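Local coordinates for protein fructose-bisphosphate aldolase (Plasmodium falciparum, PDB 4TR9) that belongs to the class I fructose-bisphosphate aldolases, enzymes built on a TIM barrel, and binds N'-[(E)-(2,4-dichlorophenyl)methylidene]-3,4-dihydroxybenzohydrazide (38D) in a pocket that includes several lysines, at residues G74-F85 and L103-K113; Q186-V194 and L231-N239. All coordinates share one frame; numbering follows the deposited sequence.

Contact 1: residues G74-F85 and L103-K113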
loop_
_atom_site.group_PDB
_atom_site.type_symbol
_atom_site.label_atom_id
_atom_site.label_comp_id
_atom_site.label_asym_id
_atom_site.label_seq_id
_atom_site.Cartn_x
_atom_site.Cartn_y
_atom_site.Cartn_z
ATOM N N GLY A 74 -7.626 -45.947 15.050
ATOM C CA GLY A 74 -6.858 -45.284 16.087
ATOM C C GLY A 74 -6.087 -44.079 15.586
ATOM O O GLY A 74 -5.276 -43.503 16.312
ATOM N N LEU A 75 -6.344 -43.692 14.340
ATOM C CA LEU A 75 -5.654 -42.562 13.728
ATOM C C LEU A 75 -6.117 -41.236 14.328
ATOM O O LEU A 75 -5.381 -40.249 14.320
ATOM C CB LEU A 75 -5.878 -42.558 12.213
ATOM C CG LEU A 75 -5.088 -41.523 11.408
ATOM C CD1 LEU A 75 -3.595 -41.801 11.496
ATOM C CD2 LEU A 75 -5.551 -41.491 9.960
ATOM N N GLY A 76 -7.339 -41.226 14.852
ATOM C CA GLY A 76 -7.933 -40.015 15.391
ATOM C C GLY A 76 -7.260 -39.494 16.645
ATOM O O GLY A 76 -7.495 -38.358 17.056
ATOM N N LYS A 77 -6.423 -40.325 17.257
ATOM C CA LYS A 77 -5.709 -39.930 18.464
ATOM C C LYS A 77 -4.617 -38.913 18.146
ATOM O O LYS A 77 -4.269 -38.080 18.984
ATOM C CB LYS A 77 -5.106 -41.157 19.154
ATOM C CG LYS A 77 -4.462 -40.862 20.500
ATOM C CD LYS A 77 -3.926 -42.126 21.153
ATOM C CE LYS A 77 -3.297 -41.822 22.504
ATOM N NZ LYS A 77 -2.772 -43.049 23.163
ATOM N N PHE A 78 -4.088 -38.974 16.928
ATOM C CA PHE A 78 -2.990 -38.098 16.533
ATOM C C PHE A 78 -3.371 -37.163 15.388
ATOM O O PHE A 78 -2.693 -36.168 15.139
ATOM C CB PHE A 78 -1.769 -38.929 16.135
ATOM C CG PHE A 78 -1.450 -40.036 17.098
ATOM C CD1 PHE A 78 -1.004 -39.754 18.377
ATOM C CD2 PHE A 78 -1.592 -41.361 16.720
ATOM C CE1 PHE A 78 -0.710 -40.771 19.264
ATOM C CE2 PHE A 78 -1.299 -42.383 17.602
ATOM C CZ PHE A 78 -0.857 -42.087 18.876
ATOM N N ILE A 79 -4.457 -37.487 14.694
ATOM C CA ILE A 79 -4.899 -36.684 13.559
ATOM C C ILE A 79 -6.257 -36.040 13.822
ATOM O O ILE A 79 -7.236 -36.726 14.119
ATOM C CB ILE A 79 -4.980 -37.525 12.273
ATOM C CG1 ILE A 79 -3.604 -38.101 11.932
ATOM C CG2 ILE A 79 -5.506 -36.688 11.119
ATOM C CD1 ILE A 79 -2.536 -37.047 11.730
ATOM N N SER A 80 -6.307 -34.715 13.713
ATOM C CA SER A 80 -7.540 -33.972 13.942
ATOM C C SER A 80 -8.320 -33.793 12.646
ATOM O O SER A 80 -9.551 -33.779 12.645
ATOM C CB SER A 80 -7.238 -32.607 14.560
ATOM O OG SER A 80 -6.475 -31.806 13.673
ATOM N N GLY A 81 -7.593 -33.654 11.543
ATOM C CA GLY A 81 -8.213 -33.447 10.250
ATOM C C GLY A 81 -7.382 -33.986 9.105
ATOM O O GLY A 81 -6.162 -34.108 9.211
ATOM N N ALA A 82 -8.049 -34.312 8.004
ATOM C CA ALA A 82 -7.371 -34.817 6.817
ATOM C C ALA A 82 -7.832 -34.067 5.573
ATOM O O ALA A 82 -9.027 -33.992 5.289
ATOM C CB ALA A 82 -7.613 -36.310 6.660
ATOM N N ILE A 83 -6.877 -33.510 4.837
ATOM C CA ILE A 83 -7.184 -32.756 3.628
ATOM C C ILE A 83 -7.320 -33.695 2.436
ATOM O O ILE A 83 -6.430 -34.500 2.170
ATOM C CB ILE A 83 -6.102 -31.705 3.329
ATOM C CG1 ILE A 83 -5.708 -30.964 4.609
ATOM C CG2 ILE A 83 -6.586 -30.733 2.263
ATOM C CD1 ILE A 83 -4.592 -29.962 4.416
ATOM N N LEU A 84 -8.436 -33.587 1.723
ATOM C CA LEU A 84 -8.707 -34.478 0.601
ATOM C C LEU A 84 -8.626 -33.756 -0.737
ATOM O O LEU A 84 -8.755 -32.533 -0.807
ATOM C CB LEU A 84 -10.091 -35.118 0.740
ATOM C CG LEU A 84 -10.532 -35.624 2.114
ATOM C CD1 LEU A 84 -11.890 -36.306 2.018
ATOM C CD2 LEU A 84 -9.501 -36.563 2.702
ATOM N N PHE A 85 -8.406 -34.524 -1.798
ATOM C CA PHE A 85 -8.545 -34.017 -3.155
ATOM C C PHE A 85 -10.017 -34.117 -3.536
ATOM O O PHE A 85 -10.773 -34.843 -2.887
ATOM C CB PHE A 85 -7.662 -34.802 -4.129
ATOM C CG PHE A 85 -7.557 -34.182 -5.495
ATOM C CD1 PHE A 85 -6.759 -33.069 -5.706
ATOM C CD2 PHE A 85 -8.247 -34.718 -6.570
ATOM C CE1 PHE A 85 -6.658 -32.497 -6.961
ATOM C CE2 PHE A 85 -8.150 -34.152 -7.829
ATOM C CZ PHE A 85 -7.354 -33.040 -8.023
ATOM N N LEU A 103 -13.551 -41.058 8.004
ATOM C CA LEU A 103 -13.008 -39.979 8.819
ATOM C C LEU A 103 -13.949 -39.634 9.967
ATOM O O LEU A 103 -13.505 -39.306 11.068
ATOM C CB LEU A 103 -12.749 -38.739 7.961
ATOM C CG LEU A 103 -11.745 -38.906 6.819
ATOM C CD1 LEU A 103 -11.629 -37.620 6.018
ATOM C CD2 LEU A 103 -10.387 -39.332 7.357
ATOM N N HIS A 104 -15.249 -39.709 9.702
ATOM C CA HIS A 104 -16.263 -39.411 10.708
ATOM C C HIS A 104 -16.200 -40.390 11.875
ATOM O O HIS A 104 -16.393 -40.008 13.029
ATOM C CB HIS A 104 -17.662 -39.436 10.085
ATOM C CG HIS A 104 -17.959 -38.250 9.222
ATOM N ND1 HIS A 104 -19.112 -38.144 8.474
ATOM C CD2 HIS A 104 -17.258 -37.114 8.992
ATOM C CE1 HIS A 104 -19.108 -36.997 7.819
ATOM N NE2 HIS A 104 -17.993 -36.353 8.115
ATOM N N ASN A 105 -15.929 -41.654 11.567
ATOM C CA ASN A 105 -15.856 -42.689 12.591
ATOM C C ASN A 105 -14.607 -42.555 13.454
ATOM O O ASN A 105 -14.568 -43.039 14.584
ATOM C CB ASN A 105 -15.898 -44.076 11.947
ATOM C CG ASN A 105 -17.177 -44.318 11.168
ATOM O OD1 ASN A 105 -18.225 -43.756 11.482
ATOM N ND2 ASN A 105 -17.096 -45.159 10.143
ATOM N N GLU A 106 -13.589 -41.890 12.919
ATOM C CA GLU A 106 -12.327 -41.733 13.631
ATOM C C GLU A 106 -12.122 -40.315 14.153
ATOM O O GLU A 106 -10.990 -39.913 14.425
ATOM C CB GLU A 106 -11.157 -42.125 12.726
ATOM C CG GLU A 106 -10.795 -43.598 12.785
ATOM C CD GLU A 106 -10.113 -43.976 14.088
ATOM O OE1 GLU A 106 -9.597 -43.070 14.776
ATOM O OE2 GLU A 106 -10.094 -45.178 14.422
ATOM N N ASN A 107 -13.216 -39.568 14.288
ATOM C CA ASN A 107 -13.181 -38.206 14.823
ATOM C C ASN A 107 -12.279 -37.288 13.996
ATOM O O ASN A 107 -11.706 -36.328 14.511
ATOM C CB ASN A 107 -12.728 -38.226 16.290
ATOM C CG ASN A 107 -13.008 -36.921 17.014
ATOM O OD1 ASN A 107 -13.904 -36.165 16.637
ATOM N ND2 ASN A 107 -12.234 -36.647 18.060
ATOM N N ILE A 108 -12.156 -37.588 12.708
ATOM C CA ILE A 108 -11.299 -36.807 11.823
ATOM C C ILE A 108 -12.121 -35.880 10.932
ATOM O O ILE A 108 -13.038 -36.319 10.237
ATOM C CB ILE A 108 -10.421 -37.716 10.943
ATOM C CG1 ILE A 108 -9.552 -38.623 11.817
ATOM C CG2 ILE A 108 -9.549 -36.881 10.017
ATOM C CD1 ILE A 108 -8.640 -39.540 11.032
ATOM N N ILE A 109 -11.783 -34.595 10.960
ATOM C CA ILE A 109 -12.493 -33.589 10.178
ATOM C C ILE A 109 -12.035 -33.583 8.722
ATOM O O ILE A 109 -10.851 -33.406 8.441
ATOM C CB ILE A 109 -12.294 -32.182 10.767
ATOM C CG1 ILE A 109 -12.724 -32.150 12.234
ATOM C CG2 ILE A 109 -13.065 -31.153 9.963
ATOM C CD1 ILE A 109 -12.495 -30.813 12.902
ATOM N N PRO A 110 -12.980 -33.779 7.789
ATOM C CA PRO A 110 -12.687 -33.766 6.352
ATOM C C PRO A 110 -12.256 -32.390 5.850
ATOM O O PRO A 110 -12.886 -31.383 6.178
ATOM C CB PRO A 110 -14.020 -34.180 5.717
ATOM C CG PRO A 110 -14.781 -34.855 6.814
ATOM C CD PRO A 110 -14.381 -34.139 8.061
ATOM N N GLY A 111 -11.188 -32.356 5.059
ATOM C CA GLY A 111 -10.711 -31.123 4.459
ATOM C C GLY A 111 -10.620 -31.260 2.955
ATOM O O GLY A 111 -10.586 -32.373 2.433
ATOM N N ILE A 112 -10.574 -30.135 2.251
ATOM C CA ILE A 112 -10.578 -30.168 0.794
ATOM C C ILE A 112 -9.620 -29.151 0.172
ATOM O O ILE A 112 -9.567 -27.988 0.575
ATOM C CB ILE A 112 -12.008 -29.935 0.244
ATOM C CG1 ILE A 112 -12.015 -29.957 -1.286
ATOM C CG2 ILE A 112 -12.596 -28.636 0.782
ATOM C CD1 ILE A 112 -11.607 -31.286 -1.880
ATOM N N LYS A 113 -8.845 -29.614 -0.803
ATOM C CA LYS A 113 -7.979 -28.749 -1.591
ATOM C C LYS A 113 -8.804 -28.038 -2.659
ATOM O O LYS A 113 -9.457 -28.686 -3.475
ATOM C CB LYS A 113 -6.855 -29.568 -2.228
ATOM C CG LYS A 113 -5.984 -28.806 -3.204
ATOM C CD LYS A 113 -5.061 -29.762 -3.943
ATOM C CE LYS A 113 -4.121 -29.024 -4.877
ATOM N NZ LYS A 113 -3.174 -28.163 -4.121
HETATM O O HOH W 1 -9.546 -36.552 15.838
HETATM O O HOH W 2 -10.767 -33.887 14.975
#

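Contact 2: residues Q186-V194 and L231-N239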
loop_
_atom_site.group_PDB
_atom_site.type_symbol
_atom_site.label_atom_id
_atom_site.label_comp_id
_atom_site.label_asym_id
_atom_site.label_seq_id
_atom_site.Cartn_x
_atom_site.Cartn_y
_atom_site.Cartn_z
ATOM N N GLN A 186 -14.702 -18.591 4.403
ATOM C CA GLN A 186 -15.364 -18.221 5.648
ATOM C C GLN A 186 -16.814 -17.824 5.397
ATOM O O GLN A 186 -17.686 -18.059 6.232
ATOM C CB GLN A 186 -14.611 -17.082 6.340
ATOM C CG GLN A 186 -13.222 -17.471 6.816
ATOM C CD GLN A 186 -12.576 -16.411 7.683
ATOM O OE1 GLN A 186 -12.940 -15.236 7.623
ATOM N NE2 GLN A 186 -11.615 -16.822 8.503
ATOM N N GLN A 187 -17.065 -17.226 4.237
ATOM C CA GLN A 187 -18.415 -16.848 3.845
ATOM C C GLN A 187 -19.289 -18.086 3.676
ATOM O O GLN A 187 -20.490 -18.054 3.946
ATOM C CB GLN A 187 -18.389 -16.040 2.546
ATOM C CG GLN A 187 -19.732 -15.447 2.154
ATOM C CD GLN A 187 -19.720 -14.849 0.760
ATOM O OE1 GLN A 187 -19.052 -15.359 -0.141
ATOM N NE2 GLN A 187 -20.459 -13.762 0.577
ATOM N N ASN A 188 -18.672 -19.179 3.236
ATOM C CA ASN A 188 -19.397 -20.418 2.984
ATOM C C ASN A 188 -19.099 -21.498 4.021
ATOM O O ASN A 188 -19.077 -22.685 3.700
ATOM C CB ASN A 188 -19.076 -20.936 1.581
ATOM C CG ASN A 188 -19.515 -19.978 0.492
ATOM O OD1 ASN A 188 -20.672 -19.987 0.073
ATOM N ND2 ASN A 188 -18.592 -19.142 0.027
ATOM N N ARG A 189 -18.862 -21.069 5.258
ATOM C CA ARG A 189 -18.706 -21.974 6.396
ATOM C C ARG A 189 -17.562 -22.979 6.232
ATOM O O ARG A 189 -17.715 -24.158 6.548
ATOM C CB ARG A 189 -20.017 -22.725 6.650
ATOM C CG ARG A 189 -21.200 -21.816 6.949
ATOM C CD ARG A 189 -22.506 -22.595 7.005
ATOM N NE ARG A 189 -22.875 -23.140 5.701
ATOM C CZ ARG A 189 -23.956 -23.879 5.479
ATOM N NH1 ARG A 189 -24.214 -24.331 4.258
ATOM N NH2 ARG A 189 -24.782 -24.170 6.476
ATOM N N LEU A 190 -16.419 -22.506 5.746
ATOM C CA LEU A 190 -15.227 -23.345 5.638
ATOM C C LEU A 190 -14.007 -22.639 6.218
ATOM O O LEU A 190 -13.745 -21.479 5.901
ATOM C CB LEU A 190 -14.958 -23.730 4.181
ATOM C CG LEU A 190 -15.918 -24.713 3.510
ATOM C CD1 LEU A 190 -15.444 -25.034 2.100
ATOM C CD2 LEU A 190 -16.057 -25.985 4.331
ATOM N N VAL A 191 -13.265 -23.342 7.068
ATOM C CA VAL A 191 -12.046 -22.794 7.652
ATOM C C VAL A 191 -10.910 -22.807 6.636
ATOM O O VAL A 191 -10.493 -23.868 6.176
ATOM C CB VAL A 191 -11.615 -23.575 8.909
ATOM C CG1 VAL A 191 -10.234 -23.130 9.364
ATOM C CG2 VAL A 191 -12.635 -23.393 10.020
ATOM N N PRO A 192 -10.407 -21.619 6.278
ATOM C CA PRO A 192 -9.342 -21.528 5.278
ATOM C C PRO A 192 -7.953 -21.782 5.856
ATOM O O PRO A 192 -7.568 -21.160 6.847
ATOM C CB PRO A 192 -9.464 -20.090 4.777
ATOM C CG PRO A 192 -9.989 -19.337 5.951
ATOM C CD PRO A 192 -10.873 -20.291 6.715
ATOM N N ILE A 193 -7.214 -22.698 5.242
ATOM C CA ILE A 193 -5.816 -22.900 5.593
ATOM C C ILE A 193 -4.939 -22.094 4.641
ATOM O O ILE A 193 -4.771 -22.454 3.475
ATOM C CB ILE A 193 -5.416 -24.385 5.547
ATOM C CG1 ILE A 193 -6.192 -25.176 6.600
ATOM C CG2 ILE A 193 -3.923 -24.540 5.775
ATOM C CD1 ILE A 193 -5.743 -26.613 6.735
ATOM N N VAL A 194 -4.397 -20.991 5.145
ATOM C CA VAL A 194 -3.564 -20.108 4.341
ATOM C C VAL A 194 -2.148 -20.658 4.225
ATOM O O VAL A 194 -1.432 -20.760 5.220
ATOM C CB VAL A 194 -3.520 -18.690 4.935
ATOM C CG1 VAL A 194 -2.637 -17.786 4.090
ATOM C CG2 VAL A 194 -4.926 -18.122 5.047
ATOM N N LEU A 231 -9.384 -14.103 11.814
ATOM C CA LEU A 231 -8.175 -14.840 12.166
ATOM C C LEU A 231 -8.484 -15.988 13.119
ATOM O O LEU A 231 -7.793 -17.007 13.117
ATOM C CB LEU A 231 -7.135 -13.905 12.787
ATOM C CG LEU A 231 -6.548 -12.837 11.862
ATOM C CD1 LEU A 231 -5.525 -11.985 12.600
ATOM C CD2 LEU A 231 -5.926 -13.480 10.634
ATOM N N GLU A 232 -9.528 -15.821 13.925
ATOM C CA GLU A 232 -9.939 -16.854 14.871
ATOM C C GLU A 232 -10.452 -18.099 14.154
ATOM O O GLU A 232 -10.403 -19.203 14.695
ATOM C CB GLU A 232 -11.018 -16.319 15.817
ATOM C CG GLU A 232 -10.551 -15.225 16.767
ATOM C CD GLU A 232 -10.621 -13.839 16.156
ATOM O OE1 GLU A 232 -10.416 -13.708 14.931
ATOM O OE2 GLU A 232 -10.888 -12.876 16.907
ATOM N N GLY A 233 -10.946 -17.916 12.934
ATOM C CA GLY A 233 -11.479 -19.021 12.162
ATOM C C GLY A 233 -10.581 -19.427 11.011
ATOM O O GLY A 233 -11.041 -20.014 10.033
ATOM N N ALA A 234 -9.295 -19.116 11.124
ATOM C CA ALA A 234 -8.349 -19.431 10.061
ATOM C C ALA A 234 -7.133 -20.180 10.594
ATOM O O ALA A 234 -6.914 -20.249 11.802
ATOM C CB ALA A 234 -7.917 -18.158 9.348
ATOM N N LEU A 235 -6.351 -20.745 9.679
ATOM C CA LEU A 235 -5.107 -21.416 10.034
ATOM C C LEU A 235 -3.997 -21.006 9.075
ATOM O O LEU A 235 -4.261 -20.610 7.940
ATOM C CB LEU A 235 -5.281 -22.937 10.020
ATOM C CG LEU A 235 -6.140 -23.555 11.128
ATOM C CD1 LEU A 235 -6.248 -25.062 10.941
ATOM C CD2 LEU A 235 -5.578 -23.222 12.503
ATOM N N LEU A 236 -2.756 -21.100 9.537
ATOM C CA LEU A 236 -1.605 -20.748 8.715
ATOM C C LEU A 236 -0.754 -21.976 8.426
ATOM O O LEU A 236 -0.413 -22.733 9.335
ATOM C CB LEU A 236 -0.762 -19.673 9.402
ATOM C CG LEU A 236 0.484 -19.181 8.661
ATOM C CD1 LEU A 236 0.107 -18.521 7.344
ATOM C CD2 LEU A 236 1.286 -18.227 9.533
ATOM N N LYS A 237 -0.410 -22.173 7.158
ATOM C CA LYS A 237 0.451 -23.283 6.769
ATOM C C LYS A 237 1.718 -22.775 6.091
ATOM O O LYS A 237 1.821 -22.786 4.864
ATOM C CB LYS A 237 -0.296 -24.251 5.846
ATOM C CG LYS A 237 0.471 -25.527 5.525
ATOM C CD LYS A 237 -0.370 -26.491 4.705
ATOM C CE LYS A 237 0.399 -27.765 4.391
ATOM N NZ LYS A 237 -0.435 -28.748 3.646
ATOM N N PRO A 238 2.689 -22.313 6.891
ATOM C CA PRO A 238 3.948 -21.800 6.357
ATOM C C PRO A 238 5.041 -22.858 6.369
ATOM O O PRO A 238 4.829 -23.963 6.870
ATOM C CB PRO A 238 4.281 -20.671 7.324
ATOM C CG PRO A 238 3.804 -21.211 8.644
ATOM C CD PRO A 238 2.610 -22.111 8.348
ATOM N N ASN A 239 6.199 -22.517 5.821
ATOM C CA ASN A 239 7.360 -23.388 5.895
ATOM C C ASN A 239 8.175 -23.073 7.140
ATOM O O ASN A 239 8.162 -21.943 7.624
ATOM C CB ASN A 239 8.229 -23.235 4.649
ATOM C CG ASN A 239 8.753 -21.823 4.476
ATOM O OD1 ASN A 239 8.021 -20.851 4.661
ATOM N ND2 ASN A 239 10.030 -21.704 4.131
#

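Contact 1: residues G74-F85 and L103-K113
Strands 81-84 and 109-113 run parallel, 4.0 Å apart at their closest and inclined by 30°. Five backbone bonds lace them, starting with I109 N to S80 O and ending with K113 N to L84 O; G81 and G111 lie where the backbones come nearest. Before the strands, E106 bends at chi2 (-72°) and brings its carboxylate to the turn that starts at G74: OE2 accepts from G74 N (2.7 Å) and OE1 from G76 N (2.9 Å), both from above the carboxylate plane, so two N-H groups grip the charge. I108 packs against both the turn and the strand. Its CD1 meets L75 CD2 at 3.8 Å, the two side chains crossing at about a right angle, while CG2 packs on A82 CB at 3.9 Å. L84 CD2 and L103 CD1 meet tip to tip (4.1 Å), and K113 CD rests at the edge of the F85 ring. F70 of helix 59-70 covers A82, L84 and L103. I83 and I109 pack on F150 of strand 150-157, and G81 and I83 bond to L37 of strand 35-39, so the pair is flanked in the sheet by these two strands.

Contact 2: residues Q186-V194 and L231-N239
L235 N donates to P192 O, V194 N to L235 O and K237 N to V194 O, a short parallel ladder that pairs I193 with L235 and V194 with L236. The last of these bonds is nearly straight, 170° at the hydrogen, with K237 N 2.6 Å from V194 O. On the face of the sheet that carries I193 and L235, I193 touches L235 with one branch and K237, just beyond the strand, with the other. Its chi1 of -64° splits the two branches between these partners: CG1 touches L235 CB at 4.2 Å, and CG2 presses on K237 CB at 3.6 Å. From there the K237 chain runs fully extended, all four torsions near 180°, and takes NZ away from the strand pair. The other face holds V194 and L236: L236 CD1 comes to 3.4 Å from V194 O and 4.3 Å from V194 CG1. At the start of the ladder V191 CG1 and P192 CD each come to 3.3 Å from G233 O. P192 CG also meets A234 CB, and beside them the amide of Q186, at the end of helix 168-187, reaches across to the turn, where NE2 bonds to L230 O. Strand 191-198, helix 206-226 and strand 235-236 form a beta-alpha-beta unit, and this contact is the seam between its two strands. The backbone bonds and the I193 contact thus hold the base of K237, while its polar tip finds partners beyond the two segments: NZ makes weak hydrogen bonds to O07 of the bound 38D and to S307, with a long, weak ion pair to E195.

How the contacts relate
Contact 1 closes before contact 2 opens along the chain, and their centres lie about 16 Å apart in one parallel barrel sheet. Strand 150-157 stands between them: strand 109-113 flanks it on one side and strand 191-198 on the other, so the four segments supply two strand pairs around a shared neighbour. Across that strand the two contacts touch directly, I83 CD1 packing against I193 CD1 at 4.2 Å. Each pair brings one lysine to the ligand pocket, K113, whose NZ forms a salt bridge with D115, and K237, and both side chains touch K152 of the intervening strand. The contacts thus place 38D-site lysines either side of strand 150-157, K237 just past its own strand.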